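Side-chain contacts in Endonuclease/exonuclease/phosphatase domain-containing protein (Enterococcus faecalis, PDB 3L1W), which is of unknown function but belongs to the endonuclease/exonuclease/phosphatase family and may act as a 3'-5' RNA exonuclease: residues G115-T120 with F126-V131; F33-L38 with T56-L61. All blocks are in the same frame, centred on the assembly; numbering follows the deposited sequence.

Interaction 1 (G115-T120 with F126-V131); sequences GLFKET and FLVINV
Phe-126 and Phe-117 meet through different first torsions. Phe-126 CG sits between its backbone N and its carbonyl carbon (chi1 64°), which lays the ring across the neighbouring strand. Phe-117 CG sits beside its own backbone N (chi1 -71°), and its ring leans along the same sheet face toward Val-128. The two rings are nearly parallel, with planes 27° apart, but they are slid past each other and barely overlap. What covers one face of the Phe-126 ring, toward its rim, is not the Phe-117 ring but its CB, in a CH-pi contact. This carbon lies 3.8 Å from the Phe-126 ring centroid and 3.4 Å from Phe-126 CZ. Glu-119 brings its backbone N to the edge of the same ring, and its CG packs 3.9 Å from Phe-126 CE1. Further along, Phe-117 CD1 touches Val-128 CG2 at 3.7 Å.

The backbones form an antiparallel ladder. Gly-115 pairs with Val-128 and Phe-117 with Phe-126, each through two hydrogen bonds. Val-128 N reaches Gly-115 O at 2.8 Å in an almost straight bond. Between these two pairs lies the non-hydrogen-bonded pair Leu-116 and Leu-127, whose side chains share the sheet face away from the phenylalanines. Leu-116 CD1 rests 3.4 Å from Phe-126 O; the nearest side-chain atom of Leu-127, CB, is 4.4 Å from Leu-116 CD1.

This is a beta hairpin within one of the two sheets of the DNase I-like fold. Phe-117 also meets Tyr-78 edge-to-face, and Phe-126 meets Trp-222 in the same way. Four backbone bonds satisfy the polar groups of the hydrogen-bonded pairs. Phe-117, Phe-126 and Val-128 put carbon against the other sheet, so their association probably rests on apolar packing rather than side-chain polar bonds.

Interaction 2 (F33-L38 with T56-L61); sequences FHDWSL and TTFTCL. With SO4 (sulfate ion), chain G.
Phe-58 makes the main direct contact, and it does so with the edge of its ring. CE2 comes 3.1 Å from Trp-36 O, and the carbonyl oxygen lies near the ring plane. Phe-58 CZ is 3.3 Å from the same oxygen. The rim of the ring thus faces the backbone of the loop after the helix, with Trp-36 N also in its plane. Asp-35 CA adds to this edge, 4.1 Å from Phe-58 CZ. Phe-58 CG stands beside its own backbone N (chi1 -72°), and this directs the ring at the loop. The partially positive ring hydrogens would suit the carbonyl oxygen electrostatically.

The polar link is indirect. One water donates to Asp-35 OD1 at 2.9 Å and accepts from Thr-57 OG1 at 2.7 Å. It bridges the two segments beside the phenylalanine, where they form no direct hydrogen bond. Within the second segment, Thr-56 OG1 accepts from Phe-58 N at 3.2 Å. This ST turn follows the end of helix 46-55 and probably helps to set the backbone from which the ring projects.

A third kind of interaction involves an anion. Ser-37 OG donates to O4 of a sulfate ion at 2.5 Å, and Lys-2 N and Lys-82 NZ bind the same ion. The sulfate probably comes from the crystallisation liquor.

Asp-35, just past helix 20-34, has positive phi and turns the chain toward strand 38-44. Trp-36 packs on Leu-30 of that helix, and its NE1 bonds to Glu-246 on strand 245-251. Phe-58 packs on both Ile-31 of helix 20-34 and Leu-77 of strand 73-78. The contact joins the connections leading into strand 38-44 and into edge strand 59-64 of the seven-stranded sheet.

How the interactions relate
From the N terminus, helix 20-34 leads into the first segment of interaction 2. Strand 38-44 and helix 46-55 follow, and the chain returns at residues 56-61 to close that loop. Only later, after strands 73-78 and 83-92, does it reach interaction 1, which closes a tight hairpin with five residues between its segments. The loops are in series and neither nest nor cross. They belong to different sheets: interaction 2 lies where the chain enters two strands of the seven-stranded one, interaction 1 within the six-stranded one. Leu-38 connects them, since its CD2 packs 3.9 Å from Phe-126 CE2 and 4.1 Å from Val-128 CG2, across the interface of the sandwich.

Interaction 1 (G115-T120 with F126-V131)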
ATOM      1  N   GLY A 115      15.989 -13.891  14.731  1.00 19.16           N
ATOM      2  CA  GLY A 115      17.187 -13.223  14.254  1.00 19.32           C
ATOM      3  C   GLY A 115      17.506 -12.019  15.112  1.00 20.30           C
ATOM      4  O   GLY A 115      16.602 -11.317  15.586  1.00 19.03           O
ATOM      5  N   LEU A 116      18.797 -11.797  15.336  1.00 20.46           N
ATOM      6  CA  LEU A 116      19.263 -10.578  15.976  1.00 21.43           C
ATOM      7  C   LEU A 116      19.759  -9.685  14.854  1.00 18.20           C
ATOM      8  O   LEU A 116      20.621 -10.086  14.065  1.00 20.56           O
ATOM      9  CB  LEU A 116      20.387 -10.887  16.969  1.00 19.67           C
ATOM     10  CG  LEU A 116      20.784  -9.737  17.898  1.00 24.21           C
ATOM     11  CD1 LEU A 116      19.640  -9.401  18.858  1.00 24.58           C
ATOM     12  CD2 LEU A 116      22.056 -10.082  18.665  1.00 23.72           C
ATOM     13  N   PHE A 117      19.189  -8.487  14.769  1.00 18.57           N
ATOM     14  CA  PHE A 117      19.430  -7.586  13.650  1.00 17.61           C
ATOM     15  C   PHE A 117      19.964  -6.250  14.141  1.00 21.33           C
ATOM     16  O   PHE A 117      19.843  -5.912  15.321  1.00 22.89           O
ATOM     17  CB  PHE A 117      18.129  -7.336  12.877  1.00 17.26           C
ATOM     18  CG  PHE A 117      17.644  -8.529  12.091  1.00 19.83           C
ATOM     19  CD1 PHE A 117      16.778  -9.451  12.661  1.00 20.51           C
ATOM     20  CD2 PHE A 117      18.062  -8.725  10.781  1.00 19.55           C
ATOM     21  CE1 PHE A 117      16.335 -10.551  11.937  1.00 17.11           C
ATOM     22  CE2 PHE A 117      17.620  -9.820  10.049  1.00 18.57           C
ATOM     23  CZ  PHE A 117      16.757 -10.726  10.621  1.00 17.16           C
ATOM     24  N   LYS A 118      20.568  -5.495  13.234  1.00 19.63           N
ATOM     25  CA  LYS A 118      20.871  -4.098  13.510  1.00 20.48           C
ATOM     26  C   LYS A 118      20.455  -3.254  12.332  1.00 21.24           C
ATOM     27  O   LYS A 118      20.746  -3.604  11.190  1.00 23.49           O
ATOM     28  CB  LYS A 118      22.367  -3.890  13.737  1.00 22.17           C
ATOM     29  CG  LYS A 118      22.874  -4.285  15.100  1.00 38.74           C
ATOM     30  CD  LYS A 118      24.308  -3.807  15.252  1.00 37.14           C
ATOM     31  CE  LYS A 118      24.970  -4.425  16.460  1.00 39.59           C
ATOM     32  NZ  LYS A 118      26.416  -4.136  16.446  1.00 37.96           N
ATOM     33  N   GLU A 119      19.793  -2.133  12.600  1.00 20.63           N
ATOM     34  CA  GLU A 119      19.515  -1.173  11.543  1.00 21.01           C
ATOM     35  C   GLU A 119      20.812  -0.527  11.080  1.00 26.80           C
ATOM     36  O   GLU A 119      21.701  -0.266  11.883  1.00 26.78           O
ATOM     37  CB  GLU A 119      18.557  -0.089  12.037  1.00 26.01           C
ATOM     38  CG  GLU A 119      17.154  -0.581  12.292  1.00 25.31           C
ATOM     39  CD  GLU A 119      16.178   0.565  12.504  1.00 31.45           C
ATOM     40  OE1 GLU A 119      15.815   1.223  11.507  1.00 28.78           O
ATOM     41  OE2 GLU A 119      15.778   0.798  13.664  1.00 33.54           O
ATOM     42  N   THR A 120      20.913  -0.257   9.782  1.00 23.34           N
ATOM     43  CA  THR A 120      22.116   0.344   9.218  1.00 22.71           C
ATOM     44  C   THR A 120      22.584   1.580   9.996  1.00 30.37           C
ATOM     45  O   THR A 120      23.779   1.748  10.270  1.00 35.67           O
ATOM     46  CB  THR A 120      21.890   0.713   7.746  1.00 26.96           C
ATOM     47  OG1 THR A 120      21.517  -0.465   7.023  1.00 36.83           O
ATOM     48  CG2 THR A 120      23.158   1.294   7.138  1.00 34.48           C
ATOM     49  N   PHE A 126      18.496  -5.464  17.716  1.00 20.06           N
ATOM     50  CA  PHE A 126      17.153  -5.814  18.163  1.00 20.80           C
ATOM     51  C   PHE A 126      16.830  -7.252  17.777  1.00 21.50           C
ATOM     52  O   PHE A 126      17.416  -7.807  16.838  1.00 22.22           O
ATOM     53  CB  PHE A 126      16.102  -4.851  17.608  1.00 20.55           C
ATOM     54  CG  PHE A 126      15.978  -4.873  16.108  1.00 17.44           C
ATOM     55  CD1 PHE A 126      16.838  -4.119  15.318  1.00 23.51           C
ATOM     56  CD2 PHE A 126      15.000  -5.634  15.487  1.00 19.39           C
ATOM     57  CE1 PHE A 126      16.723  -4.130  13.934  1.00 24.51           C
ATOM     58  CE2 PHE A 126      14.872  -5.652  14.105  1.00 18.87           C
ATOM     59  CZ  PHE A 126      15.742  -4.899  13.323  1.00 19.99           C
ATOM     60  N   LEU A 127      15.897  -7.849  18.511  1.00 17.39           N
ATOM     61  CA  LEU A 127      15.516  -9.239  18.299  1.00 16.33           C
ATOM     62  C   LEU A 127      14.203  -9.352  17.531  1.00 18.79           C
ATOM     63  O   LEU A 127      13.230  -8.658  17.848  1.00 19.35           O
ATOM     64  CB  LEU A 127      15.382  -9.943  19.656  1.00 17.77           C
ATOM     65  CG  LEU A 127      14.916 -11.394  19.643  1.00 17.63           C
ATOM     66  CD1 LEU A 127      15.922 -12.281  18.931  1.00 19.63           C
ATOM     67  CD2 LEU A 127      14.702 -11.877  21.077  1.00 18.68           C
ATOM     68  N   VAL A 128      14.183 -10.216  16.515  1.00 15.42           N
ATOM     69  CA  VAL A 128      12.937 -10.551  15.808  1.00 14.68           C
ATOM     70  C   VAL A 128      12.605 -12.025  16.041  1.00 17.57           C
ATOM     71  O   VAL A 128      13.462 -12.889  15.855  1.00 17.24           O
ATOM     72  CB  VAL A 128      13.069 -10.309  14.305  1.00 14.39           C
ATOM     73  CG1 VAL A 128      11.799 -10.770  13.571  1.00 16.83           C
ATOM     74  CG2 VAL A 128      13.356  -8.837  14.020  1.00 18.31           C
ATOM     75  N   ILE A 129      11.370 -12.312  16.453  1.00 15.77           N
ATOM     76  CA  ILE A 129      10.932 -13.687  16.683  1.00 14.75           C
ATOM     77  C   ILE A 129       9.722 -13.962  15.799  1.00 14.25           C
ATOM     78  O   ILE A 129       8.703 -13.299  15.925  1.00 15.95           O
ATOM     79  CB  ILE A 129      10.515 -13.921  18.154  1.00 16.71           C
ATOM     80  CG1 ILE A 129      11.640 -13.514  19.121  1.00 17.67           C
ATOM     81  CG2 ILE A 129      10.121 -15.377  18.367  1.00 16.84           C
ATOM     82  CD1 ILE A 129      11.211 -13.498  20.596  1.00 18.75           C
ATOM     83  N   ASN A 130       9.855 -14.936  14.904  1.00 13.63           N
ATOM     84  CA  ASN A 130       8.795 -15.324  13.975  1.00 13.54           C
ATOM     85  C   ASN A 130       7.936 -16.395  14.632  1.00 15.43           C
ATOM     86  O   ASN A 130       8.413 -17.499  14.898  1.00 16.10           O
ATOM     87  CB  ASN A 130       9.412 -15.857  12.680  1.00 14.72           C
ATOM     88  CG  ASN A 130       8.381 -16.089  11.586  1.00 16.81           C
ATOM     89  OD1 ASN A 130       7.193 -16.233  11.862  1.00 16.94           O
ATOM     90  ND2 ASN A 130       8.842 -16.138  10.340  1.00 17.59           N
ATOM     91  N   VAL A 131       6.678 -16.045  14.897  1.00 15.58           N
ATOM     92  CA  VAL A 131       5.727 -16.889  15.609  1.00 17.37           C
ATOM     93  C   VAL A 131       4.779 -17.651  14.672  1.00 14.01           C
ATOM     94  O   VAL A 131       4.162 -17.053  13.800  1.00 15.30           O
ATOM     95  CB  VAL A 131       4.839 -15.994  16.513  1.00 14.82           C
ATOM     96  CG1 VAL A 131       3.745 -16.810  17.175  1.00 18.10           C
ATOM     97  CG2 VAL A 131       5.704 -15.278  17.569  1.00 19.27           C
TER

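Interaction 2 (F33-L38 with T56-L61)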
ATOM      1  N   PHE A  33       6.621  -4.846  -3.607  1.00 16.20           N
ATOM      2  CA  PHE A  33       5.999  -3.526  -3.665  1.00 14.69           C
ATOM      3  C   PHE A  33       5.989  -2.825  -2.310  1.00 14.27           C
ATOM      4  O   PHE A  33       6.317  -1.645  -2.215  1.00 16.19           O
ATOM      5  CB  PHE A  33       4.581  -3.602  -4.231  1.00 14.97           C
ATOM      6  CG  PHE A  33       3.854  -2.286  -4.196  1.00 16.27           C
ATOM      7  CD1 PHE A  33       4.167  -1.284  -5.096  1.00 18.96           C
ATOM      8  CD2 PHE A  33       2.868  -2.056  -3.252  1.00 20.62           C
ATOM      9  CE1 PHE A  33       3.495  -0.057  -5.061  1.00 24.10           C
ATOM     10  CE2 PHE A  33       2.187  -0.831  -3.207  1.00 19.69           C
ATOM     11  CZ  PHE A  33       2.506   0.160  -4.104  1.00 21.25           C
ATOM     12  N   HIS A  34       5.608  -3.546  -1.265  1.00 13.26           N
ATOM     13  CA  HIS A  34       5.592  -2.937   0.059  1.00 15.04           C
ATOM     14  C   HIS A  34       6.992  -2.685   0.627  1.00 13.07           C
ATOM     15  O   HIS A  34       7.198  -1.699   1.355  1.00 17.45           O
ATOM     16  CB  HIS A  34       4.646  -3.694   0.994  1.00 17.81           C
ATOM     17  CG  HIS A  34       3.217  -3.572   0.567  1.00 15.06           C
ATOM     18  ND1 HIS A  34       2.442  -2.477   0.889  1.00 19.59           N
ATOM     19  CD2 HIS A  34       2.445  -4.362  -0.220  1.00 17.18           C
ATOM     20  CE1 HIS A  34       1.244  -2.614   0.346  1.00 19.32           C
ATOM     21  NE2 HIS A  34       1.223  -3.744  -0.339  1.00 16.41           N
ATOM     22  N   ASP A  35       7.938  -3.559   0.278  1.00 15.51           N
ATOM     23  CA  ASP A  35       9.359  -3.247   0.391  1.00 15.86           C
ATOM     24  C   ASP A  35       9.774  -2.860   1.811  1.00 15.16           C
ATOM     25  O   ASP A  35      10.523  -1.899   2.014  1.00 16.91           O
ATOM     26  CB  ASP A  35       9.679  -2.104  -0.578  1.00 19.43           C
ATOM     27  CG  ASP A  35      11.161  -1.905  -0.803  1.00 23.06           C
ATOM     28  OD1 ASP A  35      11.919  -2.890  -0.791  1.00 20.10           O
ATOM     29  OD2 ASP A  35      11.557  -0.743  -1.035  1.00 23.95           O
ATOM     30  N   TRP A  36       9.292  -3.617   2.790  1.00 15.30           N
ATOM     31  CA  TRP A  36       9.626  -3.370   4.194  1.00 18.58           C
ATOM     32  C   TRP A  36      11.111  -3.607   4.470  1.00 14.99           C
ATOM     33  O   TRP A  36      11.815  -4.181   3.635  1.00 16.55           O
ATOM     34  CB  TRP A  36       8.818  -4.309   5.092  1.00 17.45           C
ATOM     35  CG  TRP A  36       7.343  -4.402   4.771  1.00 15.04           C
ATOM     36  CD1 TRP A  36       6.365  -3.495   5.091  1.00 16.94           C
ATOM     37  CD2 TRP A  36       6.679  -5.489   4.114  1.00 15.02           C
ATOM     38  NE1 TRP A  36       5.135  -3.951   4.649  1.00 14.86           N
ATOM     39  CE2 TRP A  36       5.305  -5.171   4.051  1.00 16.01           C
ATOM     40  CE3 TRP A  36       7.116  -6.696   3.554  1.00 14.87           C
ATOM     41  CZ2 TRP A  36       4.368  -6.017   3.463  1.00 15.83           C
ATOM     42  CZ3 TRP A  36       6.188  -7.536   2.976  1.00 16.50           C
ATOM     43  CH2 TRP A  36       4.827  -7.197   2.939  1.00 18.28           C
ATOM     44  N   SER A  37      11.592  -3.158   5.633  1.00 13.27           N
ATOM     45  CA  SER A  37      12.931  -3.549   6.079  1.00 14.19           C
ATOM     46  C   SER A  37      13.021  -5.049   6.274  1.00 13.95           C
ATOM     47  O   SER A  37      14.041  -5.669   5.939  1.00 16.34           O
ATOM     48  CB  SER A  37      13.309  -2.872   7.402  1.00 13.84           C
ATOM     49  OG  SER A  37      13.697  -1.526   7.216  1.00 18.30           O
ATOM     50  N   LEU A  38      11.966  -5.637   6.834  1.00 13.01           N
ATOM     51  CA  LEU A  38      11.961  -7.072   7.075  1.00 14.01           C
ATOM     52  C   LEU A  38      10.533  -7.580   7.171  1.00 17.58           C
ATOM     53  O   LEU A  38       9.618  -6.814   7.489  1.00 16.49           O
ATOM     54  CB  LEU A  38      12.730  -7.418   8.356  1.00 17.92           C
ATOM     55  CG  LEU A  38      12.164  -6.842   9.649  1.00 19.48           C
ATOM     56  CD1 LEU A  38      11.213  -7.854  10.284  1.00 20.91           C
ATOM     57  CD2 LEU A  38      13.291  -6.509  10.619  1.00 22.29           C
ATOM     58  N   THR A  56      11.495 -12.452  -4.958  1.00 16.57           N
ATOM     59  CA  THR A  56      11.513 -11.210  -4.194  1.00 18.09           C
ATOM     60  C   THR A  56      12.924 -10.648  -4.173  1.00 15.42           C
ATOM     61  O   THR A  56      13.902 -11.328  -4.527  1.00 16.07           O
ATOM     62  CB  THR A  56      11.006 -11.348  -2.722  1.00 17.58           C
ATOM     63  OG1 THR A  56      12.053 -11.885  -1.903  1.00 15.35           O
ATOM     64  CG2 THR A  56       9.758 -12.233  -2.631  1.00 17.96           C
ATOM     65  N   THR A  57      13.018  -9.401  -3.735  1.00 13.95           N
ATOM     66  CA  THR A  57      14.285  -8.689  -3.677  1.00 14.01           C
ATOM     67  C   THR A  57      15.010  -8.927  -2.349  1.00 16.66           C
ATOM     68  O   THR A  57      16.099  -8.404  -2.139  1.00 17.40           O
ATOM     69  CB  THR A  57      14.036  -7.186  -3.824  1.00 18.84           C
ATOM     70  OG1 THR A  57      13.119  -6.765  -2.807  1.00 18.58           O
ATOM     71  CG2 THR A  57      13.407  -6.896  -5.192  1.00 18.47           C
ATOM     72  N   PHE A  58      14.422  -9.741  -1.476  1.00 14.97           N
ATOM     73  CA  PHE A  58      14.915  -9.878  -0.099  1.00 13.93           C
ATOM     74  C   PHE A  58      15.927 -10.995   0.146  1.00 14.53           C
ATOM     75  O   PHE A  58      15.922 -12.022  -0.525  1.00 16.67           O
ATOM     76  CB  PHE A  58      13.740 -10.118   0.854  1.00 14.10           C
ATOM     77  CG  PHE A  58      12.891  -8.914   1.080  1.00 13.90           C
ATOM     78  CD1 PHE A  58      11.938  -8.545   0.155  1.00 17.53           C
ATOM     79  CD2 PHE A  58      13.040  -8.152   2.226  1.00 19.00           C
ATOM     80  CE1 PHE A  58      11.142  -7.416   0.362  1.00 17.05           C
ATOM     81  CE2 PHE A  58      12.253  -7.027   2.448  1.00 16.13           C
ATOM     82  CZ  PHE A  58      11.303  -6.652   1.507  1.00 16.97           C
ATOM     83  N   THR A  59      16.792 -10.785   1.137  1.00 14.49           N
ATOM     84  CA  THR A  59      17.584 -11.875   1.694  1.00 14.35           C
ATOM     85  C   THR A  59      16.630 -12.718   2.528  1.00 15.18           C
ATOM     86  O   THR A  59      15.726 -12.180   3.166  1.00 14.93           O
ATOM     87  CB  THR A  59      18.732 -11.321   2.552  1.00 15.64           C
ATOM     88  OG1 THR A  59      19.589 -10.531   1.719  1.00 17.66           O
ATOM     89  CG2 THR A  59      19.562 -12.456   3.156  1.00 20.47           C
ATOM     90  N   CYS A  60      16.813 -14.036   2.490  1.00 16.35           N
ATOM     91  CA  CYS A  60      15.905 -14.975   3.137  1.00 17.97           C
ATOM     92  C   CYS A  60      16.619 -15.871   4.134  1.00 20.03           C
ATOM     93  O   CYS A  60      17.486 -16.659   3.759  1.00 20.16           O
ATOM     94  CB  CYS A  60      15.238 -15.857   2.082  1.00 19.08           C
ATOM     95  SG  CYS A  60      14.061 -17.046   2.760  1.00 23.69           S
ATOM     96  N   LEU A  61      16.248 -15.730   5.401  1.00 16.02           N
ATOM     97  CA  LEU A  61      16.630 -16.655   6.452  1.00 18.46           C
ATOM     98  C   LEU A  61      15.476 -17.633   6.601  1.00 16.14           C
ATOM     99  O   LEU A  61      14.323 -17.223   6.657  1.00 18.30           O
ATOM    100  CB  LEU A  61      16.793 -15.882   7.756  1.00 19.27           C
ATOM    101  CG  LEU A  61      16.839 -16.700   9.041  1.00 24.41           C
ATOM    102  CD1 LEU A  61      18.158 -17.467   9.130  1.00 24.81           C
ATOM    103  CD2 LEU A  61      16.671 -15.769  10.237  1.00 26.95           C
TER
HETATM  104  S   SO4 G 258      11.672   1.051   5.639  0.90 31.00           S
HETATM  105  O1  SO4 G 258      11.086   0.237   4.571  0.90 31.69           O
HETATM  106  O2  SO4 G 258      12.944   1.579   5.161  0.90 31.10           O
HETATM  107  O3  SO4 G 258      10.772   2.152   5.964  0.90 31.63           O
HETATM  108  O4  SO4 G 258      11.910   0.225   6.822  0.90 23.44           O
HETATM  109  O   HOH W   1      11.453  -4.602  -3.105  1.00 26.11           O